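Local coordinates for protein endo-1,4-beta-xylanase C (Paenibacillus barcinonensis, PDB 4XUR) that hydrolyses the beta-1,4 linkages of xylan as an endoxylanase, the piece described here being its second family 22 carbohydrate-binding module, which holds xylotetraose, at residues G23-W28 against E34-V39; I78-M83 against M144-P149. All coordinates share one frame; numbering follows the deposited sequence.

Contact 1: G23-W28 against E34-V39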
loop_
_atom_site.group_PDB
_atom_site.type_symbol
_atom_site.label_atom_id
_atom_site.label_comp_id
_atom_site.label_asym_id
_atom_site.label_seq_id
_atom_site.Cartn_x
_atom_site.Cartn_y
_atom_site.Cartn_z
ATOM N N GLY A 23 0.898 15.108 9.737
ATOM C CA GLY A 23 1.049 14.186 10.848
ATOM C C GLY A 23 -0.083 13.231 11.088
ATOM O O GLY A 23 -0.110 12.515 12.109
ATOM N N ASN A 24 -1.056 13.227 10.170
ATOM C CA ASN A 24 -2.309 12.505 10.447
ATOM C C ASN A 24 -2.308 11.162 9.796
ATOM O O ASN A 24 -2.019 11.049 8.616
ATOM C CB ASN A 24 -3.541 13.292 9.960
ATOM C CG ASN A 24 -3.734 14.601 10.708
ATOM O OD1 ASN A 24 -3.448 14.701 11.907
ATOM N ND2 ASN A 24 -4.199 15.610 9.991
ATOM N N ILE A 25 -2.700 10.140 10.563
ATOM C CA ILE A 25 -2.887 8.801 9.963
ATOM C C ILE A 25 -4.019 8.733 8.981
ATOM O O ILE A 25 -4.022 7.874 8.072
ATOM C CB ILE A 25 -3.116 7.757 11.090
ATOM C CG1 ILE A 25 -2.969 6.339 10.548
ATOM C CG2 ILE A 25 -4.474 7.971 11.697
ATOM C CD1 ILE A 25 -1.625 6.037 9.970
ATOM N N GLY A 26 -5.040 9.590 9.145
ATOM C CA GLY A 26 -6.193 9.546 8.252
ATOM C C GLY A 26 -6.935 8.231 8.371
ATOM O O GLY A 26 -7.156 7.733 9.468
ATOM N N ASN A 27 -7.336 7.675 7.231
ATOM C CA ASN A 27 -7.966 6.375 7.170
ATOM C C ASN A 27 -7.030 5.230 6.876
ATOM O O ASN A 27 -7.495 4.064 6.605
ATOM C CB ASN A 27 -9.108 6.387 6.109
ATOM C CG ASN A 27 -10.196 7.363 6.453
ATOM O OD1 ASN A 27 -10.556 8.184 5.636
ATOM N ND2 ASN A 27 -10.696 7.302 7.688
ATOM N N TRP A 28 -5.714 5.468 6.979
ATOM C CA TRP A 28 -4.776 4.403 6.751
ATOM C C TRP A 28 -4.889 3.372 7.917
ATOM O O TRP A 28 -5.043 3.771 9.072
ATOM C CB TRP A 28 -3.372 4.942 6.633
ATOM C CG TRP A 28 -3.113 5.650 5.324
ATOM C CD1 TRP A 28 -3.389 6.947 5.048
ATOM C CD2 TRP A 28 -2.548 5.079 4.124
ATOM N NE1 TRP A 28 -3.030 7.241 3.749
ATOM C CE2 TRP A 28 -2.506 6.107 3.148
ATOM C CE3 TRP A 28 -2.101 3.800 3.775
ATOM C CZ2 TRP A 28 -2.029 5.905 1.875
ATOM C CZ3 TRP A 28 -1.601 3.593 2.523
ATOM C CH2 TRP A 28 -1.573 4.630 1.551
ATOM N N GLU A 34 0.036 -5.809 12.640
ATOM C CA GLU A 34 1.134 -4.838 12.483
ATOM C C GLU A 34 0.763 -3.410 12.984
ATOM O O GLU A 34 -0.417 -3.109 13.267
ATOM C CB GLU A 34 1.687 -4.828 11.061
ATOM C CG GLU A 34 0.824 -4.131 9.996
ATOM C CD GLU A 34 -0.343 -4.895 9.502
ATOM O OE1 GLU A 34 -0.896 -5.747 10.212
ATOM O OE2 GLU A 34 -0.772 -4.648 8.323
ATOM N N LYS A 35 1.781 -2.606 13.073
ATOM C CA LYS A 35 1.654 -1.239 13.681
ATOM C C LYS A 35 1.989 -0.204 12.613
ATOM O O LYS A 35 3.034 -0.245 11.965
ATOM C CB LYS A 35 2.608 -1.097 14.825
ATOM C CG LYS A 35 2.814 0.323 15.287
ATOM C CD LYS A 35 3.920 0.377 16.374
ATOM C CE LYS A 35 3.985 1.759 17.003
ATOM N NZ LYS A 35 4.888 2.716 16.245
ATOM N N LEU A 36 1.067 0.763 12.484
ATOM C CA LEU A 36 1.255 1.930 11.616
ATOM C C LEU A 36 1.423 3.206 12.409
ATOM O O LEU A 36 0.743 3.407 13.427
ATOM C CB LEU A 36 -0.018 2.099 10.739
ATOM C CG LEU A 36 0.021 1.435 9.361
ATOM C CD1 LEU A 36 -0.096 -0.065 9.488
ATOM C CD2 LEU A 36 -1.102 2.033 8.464
ATOM N N GLU A 37 2.343 4.059 11.950
ATOM C CA GLU A 37 2.685 5.316 12.664
ATOM C C GLU A 37 3.244 6.346 11.708
ATOM O O GLU A 37 4.145 6.065 10.923
ATOM C CB GLU A 37 3.700 5.040 13.769
ATOM C CG GLU A 37 4.009 6.260 14.605
ATOM C CD GLU A 37 5.224 6.069 15.482
ATOM O OE1 GLU A 37 5.658 4.880 15.665
ATOM O OE2 GLU A 37 5.744 7.088 15.975
ATOM N N VAL A 38 2.686 7.557 11.744
ATOM C CA VAL A 38 3.288 8.643 10.986
ATOM C C VAL A 38 4.497 9.185 11.753
ATOM O O VAL A 38 4.341 9.700 12.873
ATOM C CB VAL A 38 2.273 9.802 10.755
ATOM C CG1 VAL A 38 2.896 10.918 9.941
ATOM C CG2 VAL A 38 1.017 9.290 10.056
ATOM N N VAL A 39 5.672 9.036 11.167
ATOM C CA VAL A 39 6.926 9.380 11.849
ATOM C C VAL A 39 7.425 10.705 11.273
ATOM O O VAL A 39 7.037 11.100 10.200
ATOM C CB VAL A 39 8.025 8.307 11.638
ATOM C CG1 VAL A 39 7.575 6.973 12.177
ATOM C CG2 VAL A 39 8.484 8.241 10.177
#
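V38 and L36, on the edge strand 35-40 of a beta-sandwich carbohydrate-binding module, rest against the loop 23-28, which runs past them without pairing to their strand. No hydrogen bond joins the two segments, so the contact depends on apolar packing and shape. Its closer-packed part lies at V38, whose two methyls meet the loop backbone: CG1 is 3.9 Å from G23 CA, and CG2 is 3.8 Å from N24 O. This branch placement follows from a first torsion of -179°, with CG1 anti to the backbone N and CG2 beside it. Packing is looser at the I25 side chain, which crosses that of V38 at a slant; its CD1 stands 4.2 Å from V38 CG2 and 4.3 Å from L36 CD2. The same isoleucine also touches L50 of the neighbouring strand 48-53. On the solvent side, N24 and E37 start their side chains away from the other segment, while the loop tip at G26 and N27 is exposed. A type II' turn from I25 to W28 reverses the loop there, closed by a backbone bond from W28 N to I25 O, and G26 supplies the positive phi of its first central position. At the last residue of the turn, the W28 indole leads off to meet the ring of F20, so L36 is met by the stem of that side chain: L36 CD2 sits 4.1 Å from W28 CB.

Contact 2: I78-M83 against M144-P149; sequences ISFWAM and MYAETP. With XYP (beta-D-xylopyranose), chain D.
Strands 78-83 and 144-147 belong to the two facing sheets of a beta-sandwich, their axes 9.8 Å apart and running in broadly the same direction at 38°. I78, F80, M144 and A146 fill the buried space between them. The M144 chain runs extended through CG and then bends at its last torsion (-66°), which brings its CE to 3.5 Å from I78 CG2 and to 4.0 Å from F80 CD1. Farther along, the F80 ring meets A146 obliquely, with F80 CZ 3.8 Å from A146 CB. V169 of strand 164-173 touches both F80 and M144. Y145 and E147 leave the strand on the side away from 78-83, and their polar ends line the glycan pocket with R31, Y59, Y110 and W150. E147 grips O2 and O3 of one xylose with both carboxylate oxygens: O2 donates to OE1 at 2.5 Å and O3 to OE2 at 2.8 Å. Y145 OH donates to the xylose O2 at 3.0 Å, making that oxygen donor and acceptor at once, while E147 OE1 lies in the plane of the tyrosine ring, at its edge. S96 OG bonds E147 OE2 and probably helps to fix the carboxylate's rotation. A leucine at E147 would probably leave the xylose O2 and O3 without the carboxylate oxygens that accept from them and S96 OG without this partner. The two-pronged grip is consistent with recognition of the neighbouring O2 and O3 hydroxyls.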
loop_
_atom_site.group_PDB
_atom_site.type_symbol
_atom_site.label_atom_id
_atom_site.label_comp_id
_atom_site.label_asym_id
_atom_site.label_seq_id
_atom_site.Cartn_x
_atom_site.Cartn_y
_atom_site.Cartn_z
ATOM N N ILE A 78 -2.272 5.000 -10.247
ATOM C CA ILE A 78 -1.838 5.019 -8.848
ATOM C C ILE A 78 -0.333 4.969 -8.761
ATOM O O ILE A 78 0.340 4.135 -9.413
ATOM C CB ILE A 78 -2.415 3.861 -8.024
ATOM C CG1 ILE A 78 -3.915 3.863 -8.110
ATOM C CG2 ILE A 78 -1.939 3.967 -6.585
ATOM C CD1 ILE A 78 -4.624 3.020 -7.032
ATOM N N SER A 79 0.181 5.792 -7.893
ATOM C CA SER A 79 1.635 5.767 -7.541
ATOM C C SER A 79 1.901 6.026 -6.085
ATOM O O SER A 79 1.082 6.563 -5.355
ATOM C CB SER A 79 2.361 6.813 -8.357
ATOM O OG SER A 79 1.896 8.143 -8.029
ATOM N N PHE A 80 3.102 5.586 -5.642
ATOM C CA PHE A 80 3.605 5.889 -4.293
ATOM C C PHE A 80 5.083 5.609 -4.223
ATOM O O PHE A 80 5.594 4.909 -5.047
ATOM C CB PHE A 80 2.855 5.134 -3.182
ATOM C CG PHE A 80 3.083 3.645 -3.113
ATOM C CD1 PHE A 80 2.234 2.756 -3.789
ATOM C CD2 PHE A 80 4.065 3.098 -2.260
ATOM C CE1 PHE A 80 2.376 1.370 -3.638
ATOM C CE2 PHE A 80 4.227 1.732 -2.133
ATOM C CZ PHE A 80 3.374 0.874 -2.817
ATOM N N TRP A 81 5.730 6.175 -3.193
ATOM C CA TRP A 81 7.170 5.963 -2.926
ATOM C C TRP A 81 7.335 5.142 -1.727
ATOM O O TRP A 81 6.592 5.300 -0.745
ATOM C CB TRP A 81 7.858 7.296 -2.750
ATOM C CG TRP A 81 7.874 8.125 -4.029
ATOM C CD1 TRP A 81 6.862 8.874 -4.517
ATOM C CD2 TRP A 81 8.978 8.315 -4.919
ATOM N NE1 TRP A 81 7.210 9.454 -5.697
ATOM C CE2 TRP A 81 8.504 9.116 -5.986
ATOM C CE3 TRP A 81 10.256 7.795 -4.984
ATOM C CZ2 TRP A 81 9.333 9.507 -7.039
ATOM C CZ3 TRP A 81 11.071 8.184 -6.043
ATOM C CH2 TRP A 81 10.594 8.989 -7.063
ATOM N N ALA A 82 8.308 4.238 -1.760
ATOM C CA ALA A 82 8.544 3.318 -0.643
ATOM C C ALA A 82 10.017 3.247 -0.357
ATOM O O ALA A 82 10.842 3.476 -1.281
ATOM C CB ALA A 82 7.988 1.938 -0.946
ATOM N N MET A 83 10.342 2.949 0.906
ATOM C CA MET A 83 11.749 2.811 1.392
ATOM C C MET A 83 11.798 1.852 2.572
ATOM O O MET A 83 10.876 1.790 3.370
ATOM C CB MET A 83 12.327 4.188 1.720
ATOM C CG MET A 83 13.838 4.202 2.061
ATOM S SD MET A 83 14.166 3.890 3.809
ATOM C CE MET A 83 13.795 5.506 4.464
ATOM N N MET A 144 -6.143 0.326 -1.682
ATOM C CA MET A 144 -4.756 0.165 -2.100
ATOM C C MET A 144 -3.897 -0.199 -0.894
ATOM O O MET A 144 -4.133 0.270 0.187
ATOM C CB MET A 144 -4.235 1.392 -2.777
ATOM C CG MET A 144 -4.087 2.617 -1.889
ATOM S SD MET A 144 -3.343 3.955 -2.845
ATOM C CE MET A 144 -1.722 3.245 -3.145
ATOM N N TYR A 145 -2.865 -1.035 -1.079
ATOM C CA TYR A 145 -1.961 -1.331 0.008
ATOM C C TYR A 145 -0.586 -1.710 -0.486
ATOM O O TYR A 145 -0.439 -2.025 -1.692
ATOM C CB TYR A 145 -2.526 -2.416 0.964
ATOM C CG TYR A 145 -2.684 -3.810 0.437
ATOM C CD1 TYR A 145 -3.832 -4.155 -0.249
ATOM C CD2 TYR A 145 -1.746 -4.820 0.725
ATOM C CE1 TYR A 145 -4.022 -5.446 -0.702
ATOM C CE2 TYR A 145 -1.916 -6.125 0.273
ATOM C CZ TYR A 145 -3.074 -6.434 -0.410
ATOM O OH TYR A 145 -3.305 -7.729 -0.873
ATOM N N ALA A 146 0.396 -1.651 0.422
ATOM C CA ALA A 146 1.738 -2.137 0.091
ATOM C C ALA A 146 2.063 -3.343 0.914
ATOM O O ALA A 146 1.638 -3.470 2.042
ATOM C CB ALA A 146 2.799 -1.044 0.365
ATOM N N GLU A 147 2.906 -4.219 0.335
ATOM C CA GLU A 147 3.288 -5.465 0.998
ATOM C C GLU A 147 4.561 -6.012 0.358
ATOM O O GLU A 147 5.072 -5.475 -0.585
ATOM C CB GLU A 147 2.195 -6.492 0.867
ATOM C CG GLU A 147 1.905 -6.931 -0.574
ATOM C CD GLU A 147 0.802 -7.941 -0.654
ATOM O OE1 GLU A 147 0.510 -8.670 0.354
ATOM O OE2 GLU A 147 0.209 -8.037 -1.751
ATOM N N THR A 148 5.073 -7.105 0.922
ATOM C CA THR A 148 6.152 -7.889 0.259
ATOM C C THR A 148 5.546 -9.126 -0.451
ATOM O O THR A 148 4.396 -9.509 -0.250
ATOM C CB THR A 148 7.252 -8.292 1.264
ATOM O OG1 THR A 148 6.684 -8.810 2.465
ATOM C CG2 THR A 148 8.019 -7.105 1.615
ATOM N N PRO A 149 6.346 -9.726 -1.326
ATOM C CA PRO A 149 5.726 -10.848 -2.119
ATOM C C PRO A 149 5.165 -11.979 -1.278
ATOM O O PRO A 149 5.732 -12.393 -0.310
ATOM C CB PRO A 149 6.916 -11.316 -2.972
ATOM C CG PRO A 149 7.742 -10.103 -3.181
ATOM C CD PRO A 149 7.652 -9.365 -1.847
HETATM C C1 XYP D . -3.152 -11.843 0.353
HETATM C C2 XYP D . -1.885 -11.199 -0.210
HETATM C C3 XYP D . -1.978 -10.972 -1.714
HETATM C C4 XYP D . -2.439 -12.275 -2.408
HETATM C C5 XYP D . -3.678 -12.863 -1.726
HETATM O O2 XYP D . -1.697 -9.927 0.397
HETATM O O3 XYP D . -0.735 -10.585 -2.244
HETATM O O4 XYP D . -2.750 -11.932 -3.778
HETATM O O5 XYP D . -3.413 -13.100 -0.359
#

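Contact 1 closes before contact 2 opens, so the two follow in series along the chain, with their centres 15 Å apart and their nearest atoms about 5 Å apart without touching. They share the six-stranded sheet: strand 35-40 of contact 1 and strand 75-83 of contact 2 both belong to it, with 48-53 and 164-173 lying between them. Contact 2 alone crosses to the four-stranded sheet through strand 139-147. V169 of strand 164-173 touches residues of both contacts. Contact 1 thus packs a surface loop on the sandwich, whereas contact 2 joins its core to the xylan-binding pocket.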